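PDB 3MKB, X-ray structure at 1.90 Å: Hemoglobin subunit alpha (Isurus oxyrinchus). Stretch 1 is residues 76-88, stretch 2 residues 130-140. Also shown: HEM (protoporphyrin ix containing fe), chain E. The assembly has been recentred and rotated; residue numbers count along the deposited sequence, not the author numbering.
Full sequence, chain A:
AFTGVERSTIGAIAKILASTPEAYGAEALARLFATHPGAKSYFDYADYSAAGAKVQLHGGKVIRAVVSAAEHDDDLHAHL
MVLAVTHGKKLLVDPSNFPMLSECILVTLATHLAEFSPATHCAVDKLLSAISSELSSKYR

Stretch 1 76-88: LHAHLMVLAVTHG
Stretch 2, residues 130-140: AISSELSSKYR

Two segments of one chain, at least 50 residues apart wherever they touch, pack with 743 Å² buried between them. Residues 76-79 form one helical piece, Leu80 (phi/psi -95/2) breaks it, and a second helix runs from Met81 through Gly88 and onward, widening to a pi-type turn at 86-88. Across from it lies helix 130-135, and Ser136 (-89/8) is the first residue beyond it to leave helical phi/psi. The axes of helices 81-88 and 130-135 approach to 9.1 Å with a signed crossing angle of -59°. Register is set by two CA pairs: Ala84 CA to Leu135 CA, 4.2 Å, and Gly88 CA to Tyr139 CA, 4.8 Å.

Leu76, in the m,t rotamer, points toward the partner and sets its CD1 3.6 Å from Ala130 CB. His77 is t at chi1, with chi2 59°, and its ND1 donates to Glu134 OE1 at 2.7 Å, the acceptor lying at the ring edge near its plane. Glu134 reaches this site through chi1 and chi2 both m. Water 1 closes the polar corner, donating to His77 O (2.6 Å) and Glu134 OE1 (2.8 Å).

Leu80, again m,t, covers the next step: its CD1 lies 3.7 Å from Glu134 CB and 4.0 Å from Ile131 CG1 (m,t). At the exposed margin, Met81 SD is 3.8 Å from Lys138 NZ. Leu83, off-rotamer at -135° and 17°, brings CB within 3.8 Å of Leu135 CD1, while Leu135 CD2 sits 3.4 Å from HEM CAB, so this leucine serves both helix packing and the heme pocket.

Ala84 marks the close approach of the backbones. Its small CB rests 3.3 Å from Glu134 O and 3.6 Å from Lys138 CG. The same Glu134 O accepts from Ser137 OG at 2.8 Å. Water 2 knits the turn to the helix, donating to Ala84 O (2.9 Å) and Leu135 O (2.7 Å) and accepting from Lys138 N (2.6 Å). Val85 (t) adds CG2 against Lys138 CE at 4.0 Å.

His87 (chi1 m, chi2 81°) binds HEM FE through NE2 at 2.2 Å; its ND1 makes a weak hydrogen bond to Leu83 O, 3.4 Å. Gly88 finishes the contact with a CH-pi interaction, its CA 3.3 Å from the centroid of the Tyr139 ring (chi1 m, chi2 -100°) and 16° off the normal. An ideal CB here would clash with Ala84 O at 2.6 Å and crowd Tyr139 CE2 at 3.2 Å. Water 3 donates to Gly88 O (3.1 Å) and Tyr139 O (2.7 Å).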

# COMPACT_ATOMS: atom_id res chain seq x y z
N LEU A 76 -18.73 2.83 -15.62
CA LEU A 76 -18.26 3.28 -14.29
C LEU A 76 -17.49 4.61 -14.34
O LEU A 76 -17.58 5.44 -13.41
CB LEU A 76 -17.44 2.18 -13.63
CG LEU A 76 -18.21 0.97 -13.08
CD1 LEU A 76 -17.25 -0.01 -12.38
CD2 LEU A 76 -19.35 1.42 -12.16
N HIS A 77 -16.74 4.81 -15.41
CA HIS A 77 -15.94 6.02 -15.55
C HIS A 77 -16.81 7.29 -15.53
O HIS A 77 -16.52 8.26 -14.80
CB HIS A 77 -15.06 5.98 -16.81
CG HIS A 77 -14.13 7.14 -16.92
ND1 HIS A 77 -13.17 7.43 -15.97
CD2 HIS A 77 -13.99 8.08 -17.89
CE1 HIS A 77 -12.49 8.51 -16.33
NE2 HIS A 77 -12.96 8.92 -17.50
N ALA A 78 -17.87 7.29 -16.32
CA ALA A 78 -18.79 8.41 -16.35
C ALA A 78 -19.70 8.45 -15.12
O ALA A 78 -19.99 9.52 -14.61
CB ALA A 78 -19.64 8.39 -17.64
N HIS A 79 -20.13 7.28 -14.65
CA HIS A 79 -21.10 7.22 -13.56
C HIS A 79 -20.54 7.76 -12.24
O HIS A 79 -21.28 8.33 -11.45
CB HIS A 79 -21.59 5.77 -13.35
CG HIS A 79 -22.33 5.60 -12.06
ND1 HIS A 79 -23.57 6.16 -11.84
CD2 HIS A 79 -21.96 5.02 -10.90
CE1 HIS A 79 -23.95 5.90 -10.60
NE2 HIS A 79 -22.99 5.21 -10.01
N LEU A 80 -19.25 7.53 -12.02
CA LEU A 80 -18.59 7.83 -10.77
C LEU A 80 -17.89 9.21 -10.76
O LEU A 80 -17.29 9.59 -9.75
CB LEU A 80 -17.60 6.69 -10.42
CG LEU A 80 -18.29 5.40 -9.92
CD1 LEU A 80 -17.27 4.26 -9.60
CD2 LEU A 80 -19.18 5.69 -8.69
N MET A 81 -18.00 9.97 -11.84
CA MET A 81 -17.22 11.21 -11.91
C MET A 81 -17.60 12.20 -10.81
O MET A 81 -16.73 12.83 -10.19
CB MET A 81 -17.25 11.83 -13.32
CG MET A 81 -16.84 13.31 -13.38
SD MET A 81 -16.25 13.90 -14.98
CE MET A 81 -16.93 12.66 -16.12
N VAL A 82 -18.90 12.33 -10.56
CA VAL A 82 -19.36 13.22 -9.49
C VAL A 82 -18.69 12.88 -8.16
O VAL A 82 -18.21 13.74 -7.42
CB VAL A 82 -20.90 13.18 -9.36
CG1 VAL A 82 -21.38 13.58 -7.98
CG2 VAL A 82 -21.50 14.07 -10.40
N LEU A 83 -18.63 11.60 -7.86
CA LEU A 83 -18.12 11.19 -6.59
C LEU A 83 -16.58 11.34 -6.51
O LEU A 83 -16.02 11.68 -5.45
CB LEU A 83 -18.57 9.76 -6.32
CG LEU A 83 -19.11 9.49 -4.92
CD1 LEU A 83 -19.50 10.79 -4.15
CD2 LEU A 83 -20.28 8.53 -5.07
N ALA A 84 -15.92 11.05 -7.62
CA ALA A 84 -14.50 11.26 -7.76
C ALA A 84 -14.16 12.75 -7.51
O ALA A 84 -13.17 13.08 -6.83
CB ALA A 84 -14.09 10.87 -9.16
N VAL A 85 -14.97 13.65 -8.07
CA VAL A 85 -14.77 15.10 -7.79
C VAL A 85 -15.00 15.52 -6.34
O VAL A 85 -14.24 16.30 -5.81
CB VAL A 85 -15.60 16.01 -8.75
CG1 VAL A 85 -15.59 17.48 -8.26
CG2 VAL A 85 -15.05 15.90 -10.13
N THR A 86 -16.04 15.02 -5.70
CA THR A 86 -16.28 15.33 -4.30
C THR A 86 -15.16 14.79 -3.41
O THR A 86 -14.60 15.56 -2.57
CB THR A 86 -17.66 14.81 -3.85
OG1 THR A 86 -18.68 15.48 -4.65
CG2 THR A 86 -17.89 15.15 -2.41
N HIS A 87 -14.79 13.51 -3.60
CA HIS A 87 -13.74 12.94 -2.74
C HIS A 87 -12.37 13.46 -3.00
O HIS A 87 -11.57 13.68 -2.06
CB HIS A 87 -13.76 11.40 -2.71
CG HIS A 87 -14.82 10.87 -1.81
ND1 HIS A 87 -16.13 10.78 -2.22
CD2 HIS A 87 -14.80 10.52 -0.51
CE1 HIS A 87 -16.86 10.33 -1.21
NE2 HIS A 87 -16.08 10.16 -0.16
N GLY A 88 -12.10 13.63 -4.29
CA GLY A 88 -10.83 14.04 -4.75
C GLY A 88 -10.56 15.54 -4.65
O GLY A 88 -9.43 15.90 -4.41
N ALA A 130 -12.56 -1.36 -9.17
CA ALA A 130 -12.98 -0.38 -10.19
C ALA A 130 -13.56 0.90 -9.55
O ALA A 130 -13.35 2.02 -10.02
CB ALA A 130 -14.00 -1.03 -11.11
N ILE A 131 -14.27 0.74 -8.43
CA ILE A 131 -14.80 1.89 -7.73
C ILE A 131 -13.61 2.70 -7.17
O ILE A 131 -13.48 3.88 -7.50
CB ILE A 131 -15.87 1.53 -6.67
CG1 ILE A 131 -17.12 0.91 -7.34
CG2 ILE A 131 -16.28 2.77 -5.88
CD1 ILE A 131 -18.08 0.27 -6.35
N SER A 132 -12.72 2.06 -6.39
CA SER A 132 -11.50 2.72 -5.89
C SER A 132 -10.75 3.44 -6.96
O SER A 132 -10.32 4.56 -6.77
CB SER A 132 -10.55 1.74 -5.18
OG SER A 132 -11.20 1.35 -4.01
N SER A 133 -10.63 2.81 -8.12
CA SER A 133 -9.90 3.46 -9.21
C SER A 133 -10.57 4.78 -9.63
O SER A 133 -9.94 5.86 -9.63
CB SER A 133 -9.83 2.50 -10.38
OG SER A 133 -9.17 3.13 -11.46
N GLU A 134 -11.85 4.73 -9.93
CA GLU A 134 -12.57 5.93 -10.29
C GLU A 134 -12.54 7.02 -9.20
O GLU A 134 -12.29 8.18 -9.50
CB GLU A 134 -14.00 5.60 -10.69
CG GLU A 134 -14.20 4.68 -11.92
CD GLU A 134 -13.49 5.12 -13.21
OE1 GLU A 134 -13.39 6.35 -13.48
OE2 GLU A 134 -13.07 4.21 -13.96
N LEU A 135 -12.80 6.64 -7.94
CA LEU A 135 -12.76 7.59 -6.83
C LEU A 135 -11.38 8.24 -6.61
O LEU A 135 -11.31 9.37 -6.11
CB LEU A 135 -13.25 6.91 -5.55
CG LEU A 135 -14.72 7.03 -5.10
CD1 LEU A 135 -15.72 7.29 -6.20
CD2 LEU A 135 -15.13 5.80 -4.33
N SER A 136 -10.31 7.54 -7.00
CA SER A 136 -8.91 8.03 -6.96
C SER A 136 -8.45 8.77 -8.20
O SER A 136 -7.26 9.10 -8.31
CB SER A 136 -7.94 6.85 -6.77
OG SER A 136 -8.28 6.11 -5.60
N SER A 137 -9.36 9.04 -9.13
CA SER A 137 -8.93 9.49 -10.47
C SER A 137 -8.91 11.01 -10.75
O SER A 137 -8.45 11.42 -11.80
CB SER A 137 -9.75 8.77 -11.56
OG SER A 137 -11.04 9.36 -11.71
N LYS A 138 -9.43 11.82 -9.83
CA LYS A 138 -9.58 13.27 -10.08
C LYS A 138 -8.88 14.09 -9.01
O LYS A 138 -9.34 15.20 -8.65
CB LYS A 138 -11.06 13.68 -10.15
CG LYS A 138 -11.93 12.91 -11.18
CD LYS A 138 -11.85 13.50 -12.60
CE LYS A 138 -12.08 15.02 -12.62
NZ LYS A 138 -12.99 15.49 -13.74
N TYR A 139 -7.76 13.57 -8.53
CA TYR A 139 -6.97 14.28 -7.52
C TYR A 139 -6.01 15.36 -8.09
O TYR A 139 -5.80 16.41 -7.46
CB TYR A 139 -6.26 13.25 -6.63
CG TYR A 139 -7.22 12.61 -5.66
CD1 TYR A 139 -7.27 13.04 -4.36
CD2 TYR A 139 -8.16 11.61 -6.06
CE1 TYR A 139 -8.12 12.48 -3.41
CE2 TYR A 139 -9.07 11.05 -5.12
CZ TYR A 139 -9.04 11.52 -3.77
OH TYR A 139 -9.90 11.05 -2.78
N ARG A 140 -5.45 15.10 -9.28
CA ARG A 140 -4.31 15.89 -9.80
C ARG A 140 -4.16 15.86 -11.31
O ARG A 140 -4.81 15.12 -11.99
CB ARG A 140 -2.99 15.42 -9.18
CG ARG A 140 -2.68 13.94 -9.38
CD ARG A 140 -1.37 13.57 -8.67
NE ARG A 140 -0.96 12.23 -9.04
CZ ARG A 140 0.19 11.66 -8.68
NH1 ARG A 140 0.44 10.43 -9.06
NH2 ARG A 140 1.09 12.33 -7.94
CHA HEM E . -19.40 11.92 1.98
CHB HEM E . -19.64 8.07 -0.90
CHC HEM E . -15.37 6.38 0.80
CHD HEM E . -14.91 10.42 3.38
C1A HEM E . -19.85 11.05 1.02
C2A HEM E . -21.06 11.15 0.24
C3A HEM E . -21.14 10.10 -0.60
C4A HEM E . -19.98 9.26 -0.31
CMA HEM E . -22.24 9.75 -1.67
CAA HEM E . -21.95 12.41 0.33
CBA HEM E . -21.27 13.22 -0.82
CGA HEM E . -22.11 14.37 -1.29
O1A HEM E . -22.95 14.84 -0.45
O2A HEM E . -21.96 14.82 -2.46
C1B HEM E . -18.50 7.30 -0.70
C2B HEM E . -18.16 6.11 -1.44
C3B HEM E . -17.00 5.63 -0.95
C4B HEM E . -16.55 6.52 0.09
CMB HEM E . -18.97 5.44 -2.58
CAB HEM E . -16.20 4.39 -1.42
CBB HEM E . -16.70 3.33 -2.08
C1C HEM E . -14.83 7.31 1.67
C2C HEM E . -13.58 7.17 2.42
C3C HEM E . -13.44 8.29 3.18
C4C HEM E . -14.60 9.16 2.91
CMC HEM E . -12.70 5.89 2.33
CAC HEM E . -12.25 8.56 4.14
CBC HEM E . -11.63 7.53 4.79
C1D HEM E . -16.10 11.12 3.26
C2D HEM E . -16.41 12.26 4.09
C3D HEM E . -17.80 12.72 3.77
C4D HEM E . -18.19 11.86 2.66
CMD HEM E . -15.52 12.87 5.22
CAD HEM E . -18.52 13.94 4.46
CBD HEM E . -19.55 13.56 5.57
CGD HEM E . -18.99 13.11 6.95
O1D HEM E . -18.09 13.77 7.56
O2D HEM E . -19.45 12.06 7.48
NA HEM E . -19.24 9.89 0.66
NB HEM E . -17.48 7.54 0.25
NC HEM E . -15.37 8.52 2.00
ND HEM E . -17.19 10.90 2.41
FE HEM E . -17.34 9.19 1.31
O HOH W 1 -15.02 8.52 -12.67
O HOH W 2 -10.77 11.58 -7.61
O HOH W 3 -6.61 17.00 -4.91